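Local coordinates for 3-oxoacyl-[acyl-carrier-protein] synthase, mitochondrial (Arabidopsis thaliana, PDB 2IX4) that catalyses the condensation step of mitochondrial fatty acid synthesis, extending acyl chains on acyl carrier protein by two carbons taken from malonyl-ACP, at residues I186-R191 and C275-S280; L298-A303 and M413-G418. One frame throughout, in Å; residues are numbered along the deposited sequence.

Interaction 1: residues I186-R191 and C275-S280; sequences IGDATR and CGYGMS
Tyr-277 lays its ring over Gly-187 where, in the thiolase fold, helix 181-195, which follows the predicted nucleophile Cys-179, packs against strand 272-281 of the C-terminal half. The two short segments run at 122° to each other, their axes 9.1 Å apart, and every residue that touches is buried.

The main apolar contact is a CH-pi interaction. Gly-187 CA stands 3.3 Å from the centroid of the Tyr-277 ring, almost exactly on its normal, so all six ring carbons lie at similar distances from it. The CA atoms of Gly-187 and Tyr-277 are 5.8 Å apart; Gly-187, having no side chain, lets the ring lie directly on its backbone, with Tyr-277 CE2 3.3 Å from Gly-187 C. With CG anti to its backbone N (chi1 172°), Tyr-277 reaches from the strand across this glycine.

The polar contacts lie at the two ends of the tyrosine. At the tip, Tyr-277 OH lies 3.0 Å from Asp-188 OD1 and has His-184 ND1 as another hydrogen-bond partner. The carboxylate stands steeply to the ring, with planes 78° apart. Nearer the strand, the Arg-191 guanidinium sets one face over Tyr-277 CD2, at the ring's edge, a bend at chi2 turning the arginine chain toward the strand. The contact borders the dimer interface: in the second subunit His-173 is hydrogen-bonded to Asp-188 OD2, Asp-197 forms a salt bridge with Arg-191 NE, and Phe-195 makes a cation-pi contact with Arg-191. Gln-306 OE1 accepts from both Arg-191 NH2 and Tyr-277 N, and Arg-191 NH2 lies 3.4 Å from Tyr-277 O.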
# COMPACT_ATOMS: atom_id res chain seq x y z
N ILE A 186 9.85 4.53 1.78
CA ILE A 186 11.06 5.33 1.66
C ILE A 186 11.78 5.03 0.34
O ILE A 186 12.20 5.93 -0.38
CB ILE A 186 12.01 5.11 2.87
CG1 ILE A 186 11.48 5.86 4.10
CG2 ILE A 186 13.44 5.56 2.55
CD1 ILE A 186 12.07 5.39 5.43
N GLY A 187 11.89 3.74 0.02
CA GLY A 187 12.54 3.30 -1.20
C GLY A 187 11.86 3.76 -2.47
O GLY A 187 12.51 4.22 -3.41
N ASP A 188 10.53 3.63 -2.52
CA ASP A 188 9.74 4.09 -3.66
C ASP A 188 9.89 5.59 -3.87
O ASP A 188 9.99 6.05 -5.00
CB ASP A 188 8.26 3.74 -3.48
CG ASP A 188 7.98 2.26 -3.65
OD1 ASP A 188 8.85 1.51 -4.13
OD2 ASP A 188 6.85 1.84 -3.31
N ALA A 189 9.89 6.34 -2.77
CA ALA A 189 10.06 7.79 -2.80
C ALA A 189 11.43 8.19 -3.35
O ALA A 189 11.56 9.19 -4.07
CB ALA A 189 9.86 8.37 -1.41
N THR A 190 12.45 7.41 -3.00
CA THR A 190 13.80 7.57 -3.54
C THR A 190 13.80 7.39 -5.07
O THR A 190 14.34 8.24 -5.79
CB THR A 190 14.77 6.59 -2.87
OG1 THR A 190 14.81 6.87 -1.46
CG2 THR A 190 16.19 6.71 -3.43
N ARG A 191 13.20 6.30 -5.55
CA ARG A 191 13.07 6.05 -6.99
C ARG A 191 12.39 7.20 -7.73
O ARG A 191 12.77 7.53 -8.85
CB ARG A 191 12.28 4.76 -7.25
CG ARG A 191 13.00 3.47 -6.87
CD ARG A 191 14.01 3.03 -7.94
NE ARG A 191 14.70 1.81 -7.55
CZ ARG A 191 15.76 1.77 -6.73
NH1 ARG A 191 16.26 2.89 -6.22
NH2 ARG A 191 16.32 0.61 -6.43
N CYS A 275 21.77 5.09 -0.77
CA CYS A 275 22.56 4.53 -1.87
C CYS A 275 22.03 3.20 -2.41
O CYS A 275 22.39 2.79 -3.52
CB CYS A 275 24.01 4.34 -1.43
SG CYS A 275 24.85 5.87 -0.97
N GLY A 276 21.20 2.53 -1.62
CA GLY A 276 20.71 1.22 -2.00
C GLY A 276 19.31 0.94 -1.51
O GLY A 276 18.97 1.24 -0.36
N TYR A 277 18.50 0.39 -2.40
CA TYR A 277 17.14 -0.04 -2.10
C TYR A 277 16.94 -1.42 -2.72
O TYR A 277 16.48 -1.55 -3.85
CB TYR A 277 16.13 0.99 -2.63
CG TYR A 277 14.65 0.62 -2.56
CD1 TYR A 277 14.11 -0.05 -1.46
CD2 TYR A 277 13.79 0.99 -3.59
CE1 TYR A 277 12.75 -0.36 -1.41
CE2 TYR A 277 12.43 0.69 -3.55
CZ TYR A 277 11.92 0.02 -2.46
OH TYR A 277 10.57 -0.28 -2.42
N GLY A 278 17.32 -2.45 -1.97
CA GLY A 278 17.23 -3.82 -2.45
C GLY A 278 15.89 -4.42 -2.12
O GLY A 278 15.41 -4.29 -0.99
N MET A 279 15.28 -5.08 -3.10
CA MET A 279 13.96 -5.70 -2.94
C MET A 279 13.99 -7.13 -3.40
O MET A 279 14.63 -7.46 -4.40
CB MET A 279 12.90 -4.94 -3.74
CG MET A 279 12.55 -3.56 -3.22
SD MET A 279 11.50 -2.66 -4.38
CE MET A 279 12.66 -2.32 -5.70
N SER A 280 13.27 -7.99 -2.68
CA SER A 280 13.10 -9.38 -3.09
C SER A 280 11.81 -9.96 -2.53
O SER A 280 11.11 -9.32 -1.75
CB SER A 280 14.29 -10.22 -2.63
OG SER A 280 14.24 -10.45 -1.23

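Interaction 2: residues L298-A303 and M413-G418; sequences LAMTRA and MSNSFG. With K (potassium ion), chain D.
A sulfur-rich helix-on-sheet contact joins helix 294-307 to strand 411-418, in the C-terminal half of the ketosynthase. The segments run roughly antiparallel, at 144°, with axes 9.7 Å apart. Met-300 meets both Asn-415 and Met-413. The side chains of Met-300 and Asn-415 cross at about a right angle, bringing Met-300 CG to 3.4 Å from Asn-415 OD1. Asn-415 ND2 gives a weak hydrogen bond to Met-300 SD, 3.3 Å long and fairly straight (158°). The amide has stronger partners elsewhere: OD1 accepts from Ser-425 OG and ND2 donates to Glu-331 OE2, and these bonds fix its rotation in a buried place.

Two residues earlier on the strand, Met-413 holds CG anti to its backbone N (chi1 177°), which carries the chain out to the helix. Its SD packs 3.8 Å from Met-300 CG, and its CE turns up to the helix backbone, 3.6 Å from Met-300 O and 4.0 Å from Ala-303 CB.

The strand also carries metal ligands. Potassium is bound by Asn-415 O at 2.6 Å and by Ser-414 OG at 3.0 Å, with Asn-318 O, Ala-319 O and Glu-368 OE1 among its other ligands. Asn-415 therefore presents its amide to the helix and its carbonyl to the metal. Farther along, Gly-418 touches the bound hexanoic acid.

Strand 411-418 lies between strands 316-318 and 422-429, while helix 325-339 flanks Met-300 through Ala-334 and Val-338.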
# COMPACT_ATOMS: atom_id res chain seq x y z
N LEU A 298 19.10 -11.95 -1.08
CA LEU A 298 18.84 -11.21 -2.31
C LEU A 298 18.64 -9.72 -2.05
O LEU A 298 19.21 -8.89 -2.75
CB LEU A 298 17.63 -11.79 -3.05
CG LEU A 298 17.86 -13.09 -3.83
CD1 LEU A 298 16.53 -13.63 -4.37
CD2 LEU A 298 18.85 -12.88 -4.97
N ALA A 299 17.84 -9.39 -1.05
CA ALA A 299 17.54 -8.00 -0.71
C ALA A 299 18.79 -7.22 -0.32
O ALA A 299 18.99 -6.08 -0.76
CB ALA A 299 16.49 -7.94 0.40
N MET A 300 19.63 -7.84 0.51
CA MET A 300 20.89 -7.24 0.95
C MET A 300 21.90 -7.11 -0.20
O MET A 300 22.55 -6.07 -0.36
CB MET A 300 21.50 -8.04 2.11
CG MET A 300 20.75 -7.89 3.43
SD MET A 300 21.62 -8.61 4.83
CE MET A 300 21.16 -10.34 4.69
N THR A 301 22.02 -8.17 -1.00
CA THR A 301 22.91 -8.18 -2.15
C THR A 301 22.54 -7.10 -3.17
O THR A 301 23.41 -6.43 -3.73
CB THR A 301 22.90 -9.57 -2.83
OG1 THR A 301 23.34 -10.55 -1.87
CG2 THR A 301 23.84 -9.60 -4.02
N ARG A 302 21.23 -6.93 -3.39
CA ARG A 302 20.72 -5.96 -4.36
C ARG A 302 20.98 -4.51 -3.93
O ARG A 302 21.32 -3.67 -4.75
CB ARG A 302 19.24 -6.20 -4.64
CG ARG A 302 19.03 -7.34 -5.63
CD ARG A 302 17.66 -7.98 -5.52
NE ARG A 302 17.54 -9.14 -6.40
CZ ARG A 302 16.45 -9.89 -6.54
NH1 ARG A 302 15.34 -9.60 -5.87
NH2 ARG A 302 16.46 -10.93 -7.37
N ALA A 303 20.82 -4.24 -2.63
CA ALA A 303 21.12 -2.92 -2.07
C ALA A 303 22.62 -2.60 -2.20
O ALA A 303 22.98 -1.47 -2.55
CB ALA A 303 20.67 -2.84 -0.62
N MET A 413 23.18 -0.31 6.82
CA MET A 413 22.14 -1.04 6.10
C MET A 413 21.03 -1.46 7.05
O MET A 413 21.30 -1.89 8.18
CB MET A 413 22.75 -2.26 5.39
CG MET A 413 21.74 -3.14 4.65
SD MET A 413 22.50 -4.59 3.88
CE MET A 413 23.14 -3.87 2.37
N SER A 414 19.78 -1.35 6.60
CA SER A 414 18.62 -1.70 7.41
C SER A 414 17.69 -2.67 6.68
O SER A 414 17.18 -2.35 5.61
CB SER A 414 17.86 -0.43 7.83
OG SER A 414 16.81 -0.74 8.73
N ASN A 415 17.48 -3.84 7.27
CA ASN A 415 16.61 -4.88 6.70
C ASN A 415 15.19 -4.79 7.25
O ASN A 415 15.00 -4.56 8.45
CB ASN A 415 17.17 -6.26 7.02
CG ASN A 415 18.51 -6.53 6.35
OD1 ASN A 415 18.89 -5.84 5.40
ND2 ASN A 415 19.21 -7.55 6.83
N SER A 416 14.20 -4.99 6.39
CA SER A 416 12.79 -5.08 6.80
C SER A 416 12.09 -6.17 6.00
O SER A 416 12.04 -6.11 4.77
CB SER A 416 12.08 -3.75 6.60
OG SER A 416 12.76 -2.70 7.25
N PHE A 417 11.54 -7.16 6.70
CA PHE A 417 10.84 -8.28 6.07
C PHE A 417 9.39 -8.35 6.53
O PHE A 417 9.09 -8.06 7.69
CB PHE A 417 11.55 -9.61 6.37
CG PHE A 417 13.06 -9.55 6.30
CD1 PHE A 417 13.71 -9.00 5.19
CD2 PHE A 417 13.84 -10.06 7.34
CE1 PHE A 417 15.11 -8.95 5.13
CE2 PHE A 417 15.23 -10.02 7.29
CZ PHE A 417 15.86 -9.46 6.18
N GLY A 418 8.48 -8.73 5.64
CA GLY A 418 7.06 -8.78 5.96
C GLY A 418 6.35 -10.06 5.56
O GLY A 418 6.90 -10.87 4.81
K K D . 15.92 -3.04 10.38

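From the N terminus, helix 181-195 comes first, and interaction 1 closes an 83-residue loop when strand 272-281 reaches it. The chain then enters helix 294-307, and interaction 2 closes a second loop of 109 residues at strand 411-418. The loops follow in series, neither nesting nor crossing. Helix 294-307 lies directly against the strand that precedes it: Arg-302 NH1 is 2.7 Å from Met-279 O, a probable hydrogen bond, and Ala-303 CB packs 3.6 Å from Gly-278 N. Strand 422-429 pairs with both strands 272-281 and 411-418, placing the contacts on one mixed sheet, and both reach the second subunit.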